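PDB 1WZN: SAM-dependent methyltransferase from Pyrococcus horikoshii, which probably transfers a methyl group from S-adenosyl-L-methionine to an acceptor molecule, and binds the product S-adenosyl-L-homocysteine. Local coordinates for residues 26-30 / 241-245; 108-114 / 140-146; 124-129 / 218-223. All coordinates share one frame; numbering follows the deposited sequence.

Contact 1 (26-30 / 241-245)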
loop_
_atom_site.group_PDB
_atom_site.type_symbol
_atom_site.label_atom_id
_atom_site.label_comp_id
_atom_site.label_asym_id
_atom_site.label_seq_id
_atom_site.Cartn_x
_atom_site.Cartn_y
_atom_site.Cartn_z
ATOM N N GLU A 26 8.482 -26.276 19.139
ATOM C CA GLU A 26 9.841 -25.765 19.028
ATOM C C GLU A 26 10.844 -26.649 19.753
ATOM O O GLU A 26 11.926 -26.903 19.240
ATOM C CB GLU A 26 9.927 -24.329 19.557
ATOM C CG GLU A 26 9.451 -23.294 18.548
ATOM C CD GLU A 26 9.784 -21.875 18.949
ATOM O OE1 GLU A 26 9.489 -20.958 18.154
ATOM O OE2 GLU A 26 10.336 -21.669 20.052
ATOM N N ILE A 27 10.495 -27.136 20.938
ATOM C CA ILE A 27 11.439 -27.986 21.651
ATOM C C ILE A 27 11.537 -29.364 20.994
ATOM O O ILE A 27 12.555 -30.042 21.117
ATOM C CB ILE A 27 11.077 -28.069 23.150
ATOM C CG1 ILE A 27 11.210 -26.670 23.763
ATOM C CG2 ILE A 27 12.007 -29.037 23.875
ATOM C CD1 ILE A 27 12.545 -25.973 23.457
ATOM N N ASP A 28 10.492 -29.770 20.276
ATOM C CA ASP A 28 10.540 -31.044 19.551
ATOM C C ASP A 28 11.667 -30.904 18.528
ATOM O O ASP A 28 12.463 -31.818 18.333
ATOM C CB ASP A 28 9.241 -31.313 18.777
ATOM C CG ASP A 28 8.118 -31.825 19.654
ATOM O OD1 ASP A 28 8.370 -32.154 20.830
ATOM O OD2 ASP A 28 6.976 -31.910 19.145
ATOM N N PHE A 29 11.711 -29.750 17.863
ATOM C CA PHE A 29 12.740 -29.477 16.860
ATOM C C PHE A 29 14.111 -29.417 17.523
ATOM O O PHE A 29 15.086 -29.954 16.999
ATOM C CB PHE A 29 12.452 -28.154 16.136
ATOM C CG PHE A 29 13.488 -27.788 15.103
ATOM C CD1 PHE A 29 13.857 -28.697 14.115
ATOM C CD2 PHE A 29 14.091 -26.533 15.116
ATOM C CE1 PHE A 29 14.820 -28.361 13.150
ATOM C CE2 PHE A 29 15.053 -26.185 14.157
ATOM C CZ PHE A 29 15.417 -27.101 13.175
ATOM N N VAL A 30 14.182 -28.755 18.672
ATOM C CA VAL A 30 15.439 -28.655 19.403
ATOM C C VAL A 30 15.966 -30.048 19.751
ATOM O O VAL A 30 17.158 -30.315 19.606
ATOM C CB VAL A 30 15.268 -27.820 20.695
ATOM C CG1 VAL A 30 16.528 -27.917 21.566
ATOM C CG2 VAL A 30 15.002 -26.360 20.327
ATOM N N MET A 241 11.164 -18.132 6.717
ATOM C CA MET A 241 11.220 -16.801 7.316
ATOM C C MET A 241 11.800 -16.729 8.727
ATOM O O MET A 241 12.027 -15.640 9.251
ATOM C CB MET A 241 9.834 -16.148 7.285
ATOM C CG MET A 241 9.439 -15.614 5.909
ATOM S SD MET A 241 10.598 -14.353 5.282
ATOM C CE MET A 241 9.966 -12.875 6.085
ATOM N N ARG A 242 12.015 -17.878 9.360
ATOM C CA ARG A 242 12.638 -17.886 10.681
ATOM C C ARG A 242 13.819 -18.837 10.553
ATOM O O ARG A 242 13.699 -19.919 9.982
ATOM C CB ARG A 242 11.680 -18.354 11.777
ATOM C CG ARG A 242 12.323 -18.294 13.169
ATOM C CD ARG A 242 11.285 -18.118 14.266
ATOM N NE ARG A 242 10.393 -19.266 14.376
ATOM C CZ ARG A 242 10.488 -20.201 15.316
ATOM N NH1 ARG A 242 11.441 -20.126 16.237
ATOM N NH2 ARG A 242 9.624 -21.208 15.336
ATOM N N TYR A 243 14.967 -18.426 11.070
ATOM C CA TYR A 243 16.165 -19.236 10.939
ATOM C C TYR A 243 16.733 -19.736 12.249
ATOM O O TYR A 243 16.506 -19.150 13.307
ATOM C CB TYR A 243 17.234 -18.423 10.210
ATOM C CG TYR A 243 16.669 -17.722 9.000
ATOM C CD1 TYR A 243 16.200 -18.451 7.915
ATOM C CD2 TYR A 243 16.520 -16.336 8.983
ATOM C CE1 TYR A 243 15.580 -17.822 6.833
ATOM C CE2 TYR A 243 15.901 -15.692 7.907
ATOM C CZ TYR A 243 15.430 -16.446 6.840
ATOM O OH TYR A 243 14.775 -15.831 5.798
ATOM N N TRP A 244 17.470 -20.833 12.150
ATOM C CA TRP A 244 18.132 -21.427 13.296
ATOM C C TRP A 244 19.585 -21.632 12.931
ATOM O O TRP A 244 19.889 -22.188 11.875
ATOM C CB TRP A 244 17.532 -22.785 13.646
ATOM C CG TRP A 244 16.125 -22.722 14.096
ATOM C CD1 TRP A 244 15.012 -22.636 13.308
ATOM C CD2 TRP A 244 15.667 -22.721 15.446
ATOM N NE1 TRP A 244 13.884 -22.584 14.093
ATOM C CE2 TRP A 244 14.257 -22.633 15.410
ATOM C CE3 TRP A 244 16.310 -22.781 16.690
ATOM C CZ2 TRP A 244 13.478 -22.608 16.570
ATOM C CZ3 TRP A 244 15.532 -22.754 17.844
ATOM C CH2 TRP A 244 14.132 -22.669 17.773
ATOM N N ILE A 245 20.479 -21.158 13.789
ATOM C CA ILE A 245 21.900 -21.353 13.581
ATOM C C ILE A 245 22.300 -22.411 14.604
ATOM O O ILE A 245 21.976 -22.294 15.786
ATOM C CB ILE A 245 22.709 -20.067 13.839
ATOM C CG1 ILE A 245 22.380 -19.019 12.769
ATOM C CG2 ILE A 245 24.199 -20.381 13.827
ATOM C CD1 ILE A 245 22.753 -19.429 11.361
#
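One face of the W244 indole receives the edge of the F29 ring: F29 CE2 stands 3.6 Å from W244 CG, over the five-membered ring and about equally far from its five atoms. The planes meet at 73°, an edge-to-face (T-shaped) pair with centroids 4.8 Å apart. The carboxylate carbon of E26 lies at the edge of the indole, and V30 CG2 approaches obliquely, 4.4 Å from W244 CZ3. Helix 23-36 here covers strand 242-248 of the seven-stranded sheet of a Rossmann-like methyltransferase, and the wide, flat indole suits the 12.4 Å between the axes of the two short segments. F29 reaches it because CG is anti to the backbone N (chi1 179°). Were W244 an alanine, the edge of F29 would probably lose its aromatic face, V30 one neighbour, and a gap would open between helix and sheet. Beside this apolar patch the extended E26 chain sets OE1 between R242 NH2 (2.8 Å) and NH1 (2.9 Å), a salt bridge with carboxylate and guanidinium planes 32° apart. One face of that guanidinium is turned to W244 NE1. E26 OE1 is shared with R22, its strongest partner, and OE2 pairs with R19, while R242 NH1 has a second acid in D144.

Contact 2 (108-114 / 140-146). With SAH (S-adenosyl-L-homocysteine), chain F.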
loop_
_atom_site.group_PDB
_atom_site.type_symbol
_atom_site.label_atom_id
_atom_site.label_comp_id
_atom_site.label_asym_id
_atom_site.label_seq_id
_atom_site.Cartn_x
_atom_site.Cartn_y
_atom_site.Cartn_z
ATOM N N ALA A 108 24.868 -28.506 25.733
ATOM C CA ALA A 108 24.253 -27.613 24.758
ATOM C C ALA A 108 24.019 -26.248 25.377
ATOM O O ALA A 108 23.847 -26.117 26.591
ATOM C CB ALA A 108 22.931 -28.193 24.264
ATOM N N VAL A 109 24.025 -25.229 24.527
ATOM C CA VAL A 109 23.781 -23.864 24.962
ATOM C C VAL A 109 22.726 -23.346 24.001
ATOM O O VAL A 109 22.840 -23.547 22.791
ATOM C CB VAL A 109 25.042 -22.987 24.833
ATOM C CG1 VAL A 109 24.712 -21.543 25.208
ATOM C CG2 VAL A 109 26.155 -23.525 25.743
ATOM N N THR A 110 21.696 -22.702 24.535
ATOM C CA THR A 110 20.627 -22.171 23.703
ATOM C C THR A 110 20.380 -20.690 23.969
ATOM O O THR A 110 20.701 -20.165 25.034
ATOM C CB THR A 110 19.285 -22.916 23.954
ATOM O OG1 THR A 110 18.935 -22.815 25.342
ATOM C CG2 THR A 110 19.398 -24.388 23.577
ATOM N N MET A 111 19.825 -20.020 22.968
ATOM C CA MET A 111 19.453 -18.617 23.083
ATOM C C MET A 111 18.229 -18.543 22.203
ATOM O O MET A 111 18.339 -18.528 20.978
ATOM C CB MET A 111 20.538 -17.682 22.563
ATOM C CG MET A 111 20.107 -16.223 22.648
ATOM S SD MET A 111 21.454 -15.057 22.420
ATOM C CE MET A 111 22.086 -15.000 24.080
ATOM N N PHE A 112 17.065 -18.502 22.841
ATOM C CA PHE A 112 15.795 -18.509 22.132
ATOM C C PHE A 112 15.096 -17.179 21.918
ATOM O O PHE A 112 15.172 -16.263 22.742
ATOM C CB PHE A 112 14.808 -19.440 22.852
ATOM C CG PHE A 112 15.207 -20.891 22.842
ATOM C CD1 PHE A 112 15.149 -21.638 21.666
ATOM C CD2 PHE A 112 15.625 -21.516 24.012
ATOM C CE1 PHE A 112 15.501 -22.989 21.657
ATOM C CE2 PHE A 112 15.979 -22.864 24.015
ATOM C CZ PHE A 112 15.918 -23.604 22.839
ATOM N N PHE A 113 14.406 -17.107 20.786
ATOM C CA PHE A 113 13.588 -15.965 20.405
ATOM C C PHE A 113 14.256 -14.657 19.994
ATOM O O PHE A 113 14.046 -13.607 20.613
ATOM C CB PHE A 113 12.541 -15.710 21.502
ATOM C CG PHE A 113 11.332 -14.933 21.029
ATOM C CD1 PHE A 113 10.757 -15.197 19.788
ATOM C CD2 PHE A 113 10.767 -13.944 21.828
ATOM C CE1 PHE A 113 9.635 -14.485 19.349
ATOM C CE2 PHE A 113 9.643 -13.227 21.398
ATOM C CZ PHE A 113 9.081 -13.500 20.155
ATOM N N SER A 114 15.070 -14.738 18.945
ATOM C CA SER A 114 15.716 -13.568 18.350
ATOM C C SER A 114 16.640 -12.717 19.192
ATOM O O SER A 114 16.959 -11.595 18.798
ATOM C CB SER A 114 14.634 -12.654 17.775
ATOM O OG SER A 114 13.638 -13.422 17.126
ATOM N N VAL A 140 26.432 -28.632 21.332
ATOM C CA VAL A 140 25.857 -27.716 20.350
ATOM C C VAL A 140 25.292 -26.404 20.884
ATOM O O VAL A 140 24.812 -26.325 22.017
ATOM C CB VAL A 140 24.726 -28.404 19.532
ATOM C CG1 VAL A 140 25.281 -29.608 18.781
ATOM C CG2 VAL A 140 23.584 -28.840 20.455
ATOM N N PHE A 141 25.363 -25.374 20.043
ATOM C CA PHE A 141 24.808 -24.056 20.351
ATOM C C PHE A 141 23.649 -23.909 19.367
ATOM O O PHE A 141 23.810 -24.187 18.172
ATOM C CB PHE A 141 25.845 -22.947 20.112
ATOM C CG PHE A 141 25.258 -21.556 20.106
ATOM C CD1 PHE A 141 24.540 -21.079 21.201
ATOM C CD2 PHE A 141 25.419 -20.726 19.000
ATOM C CE1 PHE A 141 23.991 -19.792 21.195
ATOM C CE2 PHE A 141 24.874 -19.437 18.984
ATOM C CZ PHE A 141 24.161 -18.972 20.078
ATOM N N ILE A 142 22.482 -23.507 19.868
ATOM C CA ILE A 142 21.289 -23.346 19.032
ATOM C C ILE A 142 20.638 -21.994 19.313
ATOM O O ILE A 142 20.380 -21.651 20.465
ATOM C CB ILE A 142 20.233 -24.446 19.337
ATOM C CG1 ILE A 142 20.826 -25.838 19.111
ATOM C CG2 ILE A 142 19.004 -24.265 18.451
ATOM C CD1 ILE A 142 19.956 -26.962 19.663
ATOM N N THR A 143 20.375 -21.221 18.264
ATOM C CA THR A 143 19.729 -19.928 18.451
ATOM C C THR A 143 18.881 -19.612 17.225
ATOM O O THR A 143 19.269 -19.933 16.105
ATOM C CB THR A 143 20.774 -18.800 18.686
ATOM O OG1 THR A 143 20.107 -17.634 19.182
ATOM C CG2 THR A 143 21.511 -18.450 17.391
ATOM N N ASP A 144 17.723 -18.994 17.442
ATOM C CA ASP A 144 16.828 -18.654 16.339
ATOM C C ASP A 144 16.641 -17.155 16.178
ATOM O O ASP A 144 16.684 -16.402 17.145
ATOM C CB ASP A 144 15.449 -19.304 16.542
ATOM C CG ASP A 144 14.731 -18.780 17.775
ATOM O OD1 ASP A 144 15.261 -18.959 18.888
ATOM O OD2 ASP A 144 13.636 -18.186 17.639
ATOM N N PHE A 145 16.429 -16.723 14.941
ATOM C CA PHE A 145 16.207 -15.312 14.670
ATOM C C PHE A 145 15.352 -15.200 13.416
ATOM O O PHE A 145 15.323 -16.113 12.589
ATOM C CB PHE A 145 17.540 -14.562 14.538
ATOM C CG PHE A 145 18.444 -15.101 13.477
ATOM C CD1 PHE A 145 18.605 -14.421 12.274
ATOM C CD2 PHE A 145 19.142 -16.283 13.678
ATOM C CE1 PHE A 145 19.451 -14.916 11.286
ATOM C CE2 PHE A 145 19.987 -16.785 12.700
ATOM C CZ PHE A 145 20.143 -16.099 11.499
ATOM N N PRO A 146 14.620 -14.086 13.272
ATOM C CA PRO A 146 13.749 -13.891 12.113
ATOM C C PRO A 146 14.371 -13.237 10.891
ATOM O O PRO A 146 15.468 -12.684 10.945
ATOM C CB PRO A 146 12.619 -13.051 12.690
ATOM C CG PRO A 146 13.360 -12.131 13.597
ATOM C CD PRO A 146 14.377 -13.044 14.286
HETATM N N SAH F . 14.541 -16.727 25.785
HETATM C CA SAH F . 13.230 -16.119 26.272
HETATM C CB SAH F . 13.160 -14.617 26.303
HETATM C CG SAH F . 13.306 -13.792 25.035
HETATM S SD SAH F . 13.245 -12.022 25.570
HETATM C C SAH F . 12.087 -16.740 25.349
HETATM O O SAH F . 12.385 -17.549 24.450
HETATM O OXT SAH F . 10.881 -16.357 25.618
HETATM C "C5'" SAH F . 14.906 -11.477 25.454
HETATM C "C4'" SAH F . 15.680 -11.670 26.847
HETATM O "O4'" SAH F . 16.980 -11.143 26.560
HETATM C "C3'" SAH F . 15.183 -10.836 28.005
HETATM O "O3'" SAH F . 14.751 -11.674 29.078
HETATM C "C2'" SAH F . 16.427 -9.915 28.344
HETATM O "O2'" SAH F . 16.506 -9.597 29.728
HETATM C "C1'" SAH F . 17.587 -10.747 27.827
HETATM N N9 SAH F . 18.745 -10.119 27.567
HETATM C C8 SAH F . 19.085 -9.076 26.715
HETATM N N7 SAH F . 20.331 -8.732 26.728
HETATM C C5 SAH F . 20.925 -9.611 27.676
HETATM C C6 SAH F . 22.281 -9.731 28.132
HETATM N N6 SAH F . 23.286 -8.960 27.695
HETATM N N1 SAH F . 22.488 -10.717 29.075
HETATM C C2 SAH F . 21.492 -11.522 29.546
HETATM N N3 SAH F . 20.180 -11.436 29.130
HETATM C C4 SAH F . 19.971 -10.463 28.200
HETATM O O HOH W 1 13.138 -15.975 16.238
#
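M111 and T143 lie side by side and point the same way, the M111 CB 3.4 Å from T143 OG1, as befits paired residues on neighbouring parallel strands. V109 and F141 share their face of the sheet, where V109 CG1 approaches F141 CD1 obliquely at 4.0 Å. On the other face A108 CB meets V140 CG2, and T110 stands beside I142; small and branched side chains suit this buried centre. The strands, 106-111 and 139-146, are held by a regular ladder: V109 N to V140 O, I142 N to V109 O, and M111 N to I142 O. The next rung is different, for T143 OG1, placed anti to its own N (chi1 -166°), gives its proton to M111 O at 2.7 Å, tilted from the carbonyl plane.

Past M111 the first strand turns into a loop, and D144 takes over. The D144 and F112 side chains cross at about a right angle, ring and carboxylate planes 46° apart, with OD1 at the edge of the ring. D144 OD1 accepts from F113 N at 2.8 Å, on its syn side and 22° out of the carboxylate plane. S114 N binds D144 O, and a water links S114 OG with D144 OD2, which also pairs with R242. S114 OG sits beside P146 CD, 3.0 Å away.

This is the C-terminal end of a parallel strand, where Rossmann-like methyltransferases bind their cofactor. F112 O accepts from SAH N, the amino group of S-adenosyl-L-homocysteine, at 3.1 Å. The edge of F113 faces the ligand CG. Since D144 grips F113 N while F112 O holds the ligand, the aspartate acts as a second-shell residue: its carboxylate, held through OD2 by R242 and the water, is likely to fix the loop that presents this carbonyl to the amino group.

Contact 3 (124-129 / 218-223)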
loop_
_atom_site.group_PDB
_atom_site.type_symbol
_atom_site.label_atom_id
_atom_site.label_comp_id
_atom_site.label_asym_id
_atom_site.label_seq_id
_atom_site.Cartn_x
_atom_site.Cartn_y
_atom_site.Cartn_z
ATOM N N LEU A 124 28.514 -9.868 19.335
ATOM C CA LEU A 124 28.054 -11.175 18.888
ATOM C C LEU A 124 29.253 -12.122 18.798
ATOM O O LEU A 124 29.153 -13.298 19.160
ATOM C CB LEU A 124 27.338 -11.065 17.532
ATOM C CG LEU A 124 26.478 -12.257 17.102
ATOM C CD1 LEU A 124 25.469 -12.607 18.201
ATOM C CD2 LEU A 124 25.758 -11.925 15.801
ATOM N N ARG A 125 30.393 -11.616 18.329
ATOM C CA ARG A 125 31.586 -12.458 18.244
ATOM C C ARG A 125 32.010 -12.851 19.654
ATOM O O ARG A 125 32.424 -13.988 19.894
ATOM C CB ARG A 125 32.747 -11.725 17.566
ATOM C CG ARG A 125 32.565 -11.451 16.081
ATOM C CD ARG A 125 33.887 -11.023 15.460
ATOM N NE ARG A 125 33.788 -10.843 14.014
ATOM C CZ ARG A 125 34.834 -10.798 13.193
ATOM N NH1 ARG A 125 36.063 -10.925 13.675
ATOM N NH2 ARG A 125 34.654 -10.622 11.892
ATOM N N LYS A 126 31.907 -11.905 20.581
ATOM C CA LYS A 126 32.281 -12.160 21.968
ATOM C C LYS A 126 31.370 -13.232 22.553
ATOM O O LYS A 126 31.820 -14.114 23.284
ATOM C CB LYS A 126 32.168 -10.883 22.802
ATOM C CG LYS A 126 32.550 -11.079 24.267
ATOM C CD LYS A 126 32.506 -9.774 25.051
ATOM C CE LYS A 126 33.024 -9.971 26.469
ATOM N NZ LYS A 126 32.999 -8.706 27.267
ATOM N N LEU A 127 30.084 -13.139 22.234
ATOM C CA LEU A 127 29.104 -14.112 22.712
ATOM C C LEU A 127 29.421 -15.514 22.200
ATOM O O LEU A 127 29.470 -16.468 22.976
ATOM C CB LEU A 127 27.691 -13.720 22.254
ATOM C CG LEU A 127 26.577 -14.731 22.574
ATOM C CD1 LEU A 127 26.462 -14.913 24.085
ATOM C CD2 LEU A 127 25.255 -14.239 21.995
ATOM N N PHE A 128 29.616 -15.640 20.892
ATOM C CA PHE A 128 29.912 -16.933 20.290
ATOM C C PHE A 128 31.186 -17.525 20.882
ATOM O O PHE A 128 31.288 -18.737 21.069
ATOM C CB PHE A 128 30.070 -16.815 18.767
ATOM C CG PHE A 128 28.793 -16.481 18.031
ATOM C CD1 PHE A 128 27.548 -16.699 18.609
ATOM C CD2 PHE A 128 28.843 -15.980 16.734
ATOM C CE1 PHE A 128 26.372 -16.425 17.906
ATOM C CE2 PHE A 128 27.678 -15.704 16.027
ATOM C CZ PHE A 128 26.441 -15.926 16.613
ATOM N N SER A 129 32.161 -16.666 21.159
ATOM C CA SER A 129 33.422 -17.119 21.736
ATOM C C SER A 129 33.185 -17.696 23.135
ATOM O O SER A 129 33.725 -18.751 23.479
ATOM C CB SER A 129 34.415 -15.960 21.818
ATOM O OG SER A 129 35.687 -16.430 22.227
ATOM N N LEU A 218 30.015 -15.389 11.047
ATOM C CA LEU A 218 30.492 -14.967 12.355
ATOM C C LEU A 218 30.653 -16.167 13.289
ATOM O O LEU A 218 31.555 -16.191 14.120
ATOM C CB LEU A 218 29.525 -13.947 12.964
ATOM C CG LEU A 218 29.465 -12.600 12.235
ATOM C CD1 LEU A 218 28.246 -11.811 12.687
ATOM C CD2 LEU A 218 30.744 -11.824 12.500
ATOM N N ALA A 219 29.788 -17.163 13.129
ATOM C CA ALA A 219 29.813 -18.364 13.969
ATOM C C ALA A 219 30.874 -19.398 13.587
ATOM O O ALA A 219 31.445 -20.053 14.462
ATOM C CB ALA A 219 28.444 -19.021 13.958
ATOM N N GLU A 220 31.133 -19.555 12.290
ATOM C CA GLU A 220 32.122 -20.534 11.835
ATOM C C GLU A 220 33.500 -20.267 12.423
ATOM O O GLU A 220 34.365 -21.137 12.423
ATOM C CB GLU A 220 32.208 -20.550 10.304
ATOM C CG GLU A 220 30.923 -21.000 9.625
ATOM C CD GLU A 220 31.055 -21.109 8.116
ATOM O OE1 GLU A 220 31.728 -20.241 7.513
ATOM O OE2 GLU A 220 30.474 -22.052 7.536
ATOM N N LYS A 221 33.697 -19.060 12.933
ATOM C CA LYS A 221 34.970 -18.689 13.525
ATOM C C LYS A 221 35.136 -19.301 14.922
ATOM O O LYS A 221 36.240 -19.316 15.465
ATOM C CB LYS A 221 35.060 -17.164 13.624
ATOM C CG LYS A 221 34.746 -16.422 12.319
ATOM C CD LYS A 221 34.797 -14.908 12.519
ATOM C CE LYS A 221 34.596 -14.157 11.205
ATOM N NZ LYS A 221 35.643 -14.495 10.194
ATOM N N TYR A 222 34.052 -19.828 15.488
ATOM C CA TYR A 222 34.093 -20.377 16.847
ATOM C C TYR A 222 33.639 -21.824 17.022
ATOM O O TYR A 222 33.871 -22.425 18.071
ATOM C CB TYR A 222 33.270 -19.469 17.763
ATOM C CG TYR A 222 33.741 -18.037 17.737
ATOM C CD1 TYR A 222 34.890 -17.651 18.421
ATOM C CD2 TYR A 222 33.073 -17.075 16.971
ATOM C CE1 TYR A 222 35.367 -16.352 18.346
ATOM C CE2 TYR A 222 33.545 -15.767 16.889
ATOM C CZ TYR A 222 34.693 -15.414 17.578
ATOM O OH TYR A 222 35.174 -14.127 17.505
ATOM N N PHE A 223 32.982 -22.377 16.010
ATOM C CA PHE A 223 32.509 -23.756 16.060
ATOM C C PHE A 223 33.088 -24.499 14.868
ATOM O O PHE A 223 33.256 -23.915 13.796
ATOM C CB PHE A 223 30.982 -23.788 15.987
ATOM C CG PHE A 223 30.317 -22.983 17.059
ATOM C CD1 PHE A 223 30.091 -23.530 18.318
ATOM C CD2 PHE A 223 29.946 -21.661 16.822
ATOM C CE1 PHE A 223 29.506 -22.773 19.328
ATOM C CE2 PHE A 223 29.359 -20.890 17.831
ATOM C CZ PHE A 223 29.140 -21.448 19.085
#
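Y222 lies across helix 121-134, and its side chain can be followed along the helix backbone. Its CB sits 3.9 Å from F128 O. At CG the ring begins, turning one face to the backbone of R125, F128 and S129, with S129 N over that face and the CB of K221 over the opposite one. On one side of the ring CD2 touches F128 CB at 3.5 Å; on the other, CE1 lies 3.6 Å from S129 CB. Farther out, Y222 CZ comes to 3.5 Å from R125 O. The hydroxyl, Y222 OH, ends 3.4 Å from R125 CB. The ring is thus laid flat upon a helix turn, for which a long, planar tyrosine is well fitted, and the small S129 lets it come close.

F128 carries the buried half. Its CG is anti to the carbonyl carbon (chi1 -68°), which turns the ring toward L218 and A219 of helix 212-219, where F128 CE2 meets L218 CB and A219 CB at 4.0 Å each. The L124 and L218 side chains cross at about a right angle and touch through CD2 and CD1, and F223 closes the group beside F128. The contact thus joins the helix that follows strand 106-111 in the Rossmann-like fold to the turn leading into strand 225-230; L217 of a second subunit also packs on R125 and L218.

No hydrogen bond spans the two segments. K221 CE lies over a face of the R125 guanidinium, 3.6 Å from R125 NH2, and L218 CD2 meets its edge. The two cationic ends would probably repel mildly, and R125 NE and L218 O are buried without a partner, so cohesion rests on apolar and aromatic surfaces.

The three contacts are built on the seven-stranded mixed sheet of the Rossmann-like domain. Contact 2 lies within it, joining neighbouring strands 106-111 and 139-146. Contact 1, about 8 Å away between centres, adds the next strand, 242-248, and the helix 23-36 that covers one face, where W244 packs on I142; Y243 and I245 pair with F145 and T143 by probable backbone hydrogen bonds. Contact 3 lies on the other face, about 13 Å from contact 2 between centres, where F128 and F223 pack on F141. Along the chain, 26-30 comes first and 241-245 last, while the segments of contacts 2 and 3 alternate between them. N- and C-terminal parts thus converge on the sheet whose strand 106-111 leads to the cofactor, and contacts 1 and 3 also touch a second subunit.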